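Local coordinates for B-cell lymphoma 3 protein (Homo sapiens, PDB 1K1A) that regulates transcription of NF-kappaB target genes, forming complexes with p50 and p52 homodimers through an ankyrin repeat domain, at residues Glu38-Tyr42 / Gly69-Leu75. Coordinates in Å, arbitrary orientation, origin at the centre of the assembly. Numbering follows the deposited sequence.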
ATOM      1  N   GLU A  38      20.780  19.701  -2.110  1.00 28.27           N
ATOM      2  CA  GLU A  38      19.684  18.832  -1.710  1.00 27.47           C
ATOM      3  C   GLU A  38      20.063  17.372  -1.921  1.00 26.28           C
ATOM      4  O   GLU A  38      20.795  17.045  -2.853  1.00 26.02           O
ATOM      5  CB  GLU A  38      18.437  19.140  -2.543  1.00 27.95           C
ATOM      6  CG  GLU A  38      17.821  20.502  -2.283  1.00 30.01           C
ATOM      7  CD  GLU A  38      17.178  20.593  -0.912  1.00 32.83           C
ATOM      8  OE1 GLU A  38      16.139  19.933  -0.690  1.00 34.01           O
ATOM      9  OE2 GLU A  38      17.717  21.317  -0.050  1.00 34.86           O
ATOM     10  N   LEU A  39      19.555  16.495  -1.061  1.00 25.02           N
ATOM     11  CA  LEU A  39      19.758  15.060  -1.220  1.00 23.74           C
ATOM     12  C   LEU A  39      18.679  14.493  -2.127  1.00 23.30           C
ATOM     13  O   LEU A  39      18.830  13.414  -2.691  1.00 22.92           O
ATOM     14  CB  LEU A  39      19.699  14.352   0.129  1.00 23.79           C
ATOM     15  CG  LEU A  39      20.824  14.636   1.114  1.00 22.90           C
ATOM     16  CD1 LEU A  39      20.675  13.721   2.322  1.00 24.16           C
ATOM     17  CD2 LEU A  39      22.163  14.427   0.445  1.00 23.61           C
ATOM     18  N   ASP A  40      17.576  15.221  -2.248  1.00 22.79           N
ATOM     19  CA  ASP A  40      16.469  14.788  -3.089  1.00 22.10           C
ATOM     20  C   ASP A  40      16.623  15.321  -4.501  1.00 21.41           C
ATOM     21  O   ASP A  40      15.818  16.131  -4.964  1.00 21.76           O
ATOM     22  CB  ASP A  40      15.134  15.226  -2.492  1.00 22.64           C
ATOM     23  CG  ASP A  40      14.762  14.426  -1.254  1.00 24.08           C
ATOM     24  OD1 ASP A  40      15.070  13.210  -1.209  1.00 25.87           O
ATOM     25  OD2 ASP A  40      14.156  14.923  -0.279  1.00 26.00           O
ATOM     26  N   ILE A  41      17.680  14.873  -5.171  1.00 20.09           N
ATOM     27  CA  ILE A  41      17.959  15.261  -6.541  1.00 19.28           C
ATOM     28  C   ILE A  41      17.478  14.173  -7.484  1.00 18.08           C
ATOM     29  O   ILE A  41      17.731  12.992  -7.273  1.00 17.49           O
ATOM     30  CB  ILE A  41      19.462  15.517  -6.746  1.00 19.93           C
ATOM     31  CG1 ILE A  41      20.299  14.412  -6.100  1.00 20.91           C
ATOM     32  CG2 ILE A  41      19.848  16.872  -6.165  1.00 21.06           C
ATOM     33  CD1 ILE A  41      20.862  14.789  -4.757  1.00 25.27           C
ATOM     34  N   TYR A  42      16.772  14.579  -8.518  1.00 16.86           N
ATOM     35  CA  TYR A  42      16.208  13.640  -9.476  1.00 16.84           C
ATOM     36  C   TYR A  42      17.159  13.291 -10.622  1.00 16.50           C
ATOM     37  O   TYR A  42      17.903  14.146 -11.095  1.00 16.48           O
ATOM     38  CB  TYR A  42      14.939  14.241 -10.075  1.00 16.89           C
ATOM     39  CG  TYR A  42      13.746  14.286  -9.143  1.00 17.94           C
ATOM     40  CD1 TYR A  42      13.106  13.120  -8.752  1.00 19.18           C
ATOM     41  CD2 TYR A  42      13.239  15.500  -8.684  1.00 21.22           C
ATOM     42  CE1 TYR A  42      11.996  13.149  -7.915  1.00 19.71           C
ATOM     43  CE2 TYR A  42      12.122  15.543  -7.848  1.00 22.80           C
ATOM     44  CZ  TYR A  42      11.506  14.355  -7.474  1.00 22.08           C
ATOM     45  OH  TYR A  42      10.400  14.370  -6.649  1.00 23.30           O
ATOM     46  N   GLY A  69      18.104  13.905   6.051  1.00 17.86           N
ATOM     47  CA  GLY A  69      17.187  14.928   5.565  1.00 17.35           C
ATOM     48  C   GLY A  69      16.479  14.658   4.245  1.00 17.46           C
ATOM     49  O   GLY A  69      15.738  15.522   3.742  1.00 16.68           O
ATOM     50  N   ALA A  70      16.726  13.494   3.646  1.00 17.05           N
ATOM     51  CA  ALA A  70      16.007  13.136   2.416  1.00 17.40           C
ATOM     52  C   ALA A  70      14.532  12.923   2.755  1.00 17.80           C
ATOM     53  O   ALA A  70      14.209  12.256   3.734  1.00 18.19           O
ATOM     54  CB  ALA A  70      16.593  11.886   1.786  1.00 17.02           C
ATOM     55  N   SER A  71      13.647  13.460   1.925  1.00 18.39           N
ATOM     56  CA  SER A  71      12.211  13.414   2.203  1.00 18.66           C
ATOM     57  C   SER A  71      11.535  12.118   1.777  1.00 18.34           C
ATOM     58  O   SER A  71      11.631  11.703   0.627  1.00 18.36           O
ATOM     59  CB  SER A  71      11.499  14.596   1.531  1.00 19.18           C
ATOM     60  OG  SER A  71      10.087  14.504   1.703  1.00 18.97           O
ATOM     61  N   PRO A  72      10.830  11.494   2.714  1.00 18.49           N
ATOM     62  CA  PRO A  72      10.039  10.298   2.422  1.00 18.19           C
ATOM     63  C   PRO A  72       8.833  10.627   1.537  1.00 17.60           C
ATOM     64  O   PRO A  72       8.223   9.711   0.999  1.00 17.83           O
ATOM     65  CB  PRO A  72       9.556   9.852   3.810  1.00 18.75           C
ATOM     66  CG  PRO A  72      10.440  10.551   4.768  1.00 19.14           C
ATOM     67  CD  PRO A  72      10.754  11.874   4.135  1.00 18.63           C
ATOM     68  N   MET A  73       8.498  11.909   1.384  1.00 16.76           N
ATOM     69  CA  MET A  73       7.348  12.288   0.558  1.00 16.15           C
ATOM     70  C   MET A  73       7.685  12.714  -0.887  1.00 15.44           C
ATOM     71  O   MET A  73       6.780  13.016  -1.659  1.00 15.38           O
ATOM     72  CB  MET A  73       6.504  13.375   1.241  1.00 15.98           C
ATOM     73  CG  MET A  73       5.913  12.966   2.593  1.00 16.58           C
ATOM     74  SD  MET A  73       4.747  11.595   2.475  1.00 17.78           S
ATOM     75  CE  MET A  73       3.373  12.399   1.617  1.00 16.03           C
ATOM     76  N   ALA A  74       8.968  12.764  -1.248  1.00 14.75           N
ATOM     77  CA  ALA A  74       9.335  13.103  -2.629  1.00 14.26           C
ATOM     78  C   ALA A  74       8.685  12.091  -3.566  1.00 14.08           C
ATOM     79  O   ALA A  74       8.714  10.884  -3.301  1.00 14.31           O
ATOM     80  CB  ALA A  74      10.849  13.100  -2.814  1.00 14.04           C
ATOM     81  N   LEU A  75       8.099  12.571  -4.657  1.00 13.72           N
ATOM     82  CA  LEU A  75       7.376  11.691  -5.576  1.00 14.03           C
ATOM     83  C   LEU A  75       8.223  11.221  -6.745  1.00 13.80           C
ATOM     84  O   LEU A  75       8.999  11.990  -7.294  1.00 13.96           O
ATOM     85  CB  LEU A  75       6.146  12.414  -6.126  1.00 13.99           C
ATOM     86  CG  LEU A  75       5.204  12.963  -5.061  1.00 14.47           C
ATOM     87  CD1 LEU A  75       3.975  13.597  -5.724  1.00 18.36           C
ATOM     88  CD2 LEU A  75       4.804  11.847  -4.111  1.00 15.57           C
TER
HETATM   89  O   HOH W   1       7.880  15.351  -5.067  1.00 24.68           O
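Segments 38-42 and 69-75 are equivalent linkers of successive ankyrin repeats: each follows the second helix of a repeat (22-34 and 59-67) and leads toward the next helix pair, so their contact joins neighbouring repeats along the stack. The CA atoms of L39 and A70 lie 5.6 Å apart, and 294 Å² is buried in total. Two direct hydrogen bonds connect the loops, each pairing a side chain of 38-42 with backbone of 69-75: D40 accepts, Y42 donates. The carboxylate of D40 takes the first: S71 N donates to D40 OD2 at 2.7 Å with an N-H...O angle of 165°, nearly linear. D40, the centre of an inverse gamma turn closed by a weak I41 N to L39 O bond (3.1 Å), directs its CB toward the other loop, and its OD1 packs 3.6 Å from A70 CB. Beside this polar link L39 CB meets A70 CB at 4.3 Å, while the leucine also touches F32 of helix 22-34. Upstream, G69 ends helix 59-67 in a Schellman motif; at phi 116° a CB would jam against the preceding carbonyl oxygen. Beyond the D40 link, 69-75 is shaped by its own bonds: S71 OG accepts from M73 N (3.1 Å, 148°) as an ST turn, within a type I turn over S71-A74 whose A74 N to S71 O bond is weak at 3.4 Å. At the far end Y42 OH donates to L75 O at 2.8 Å, with that oxygen near the ring plane. A water satisfies L75 N, accepting from it at 2.8 Å and donating to Y42 OH at 3.1 Å.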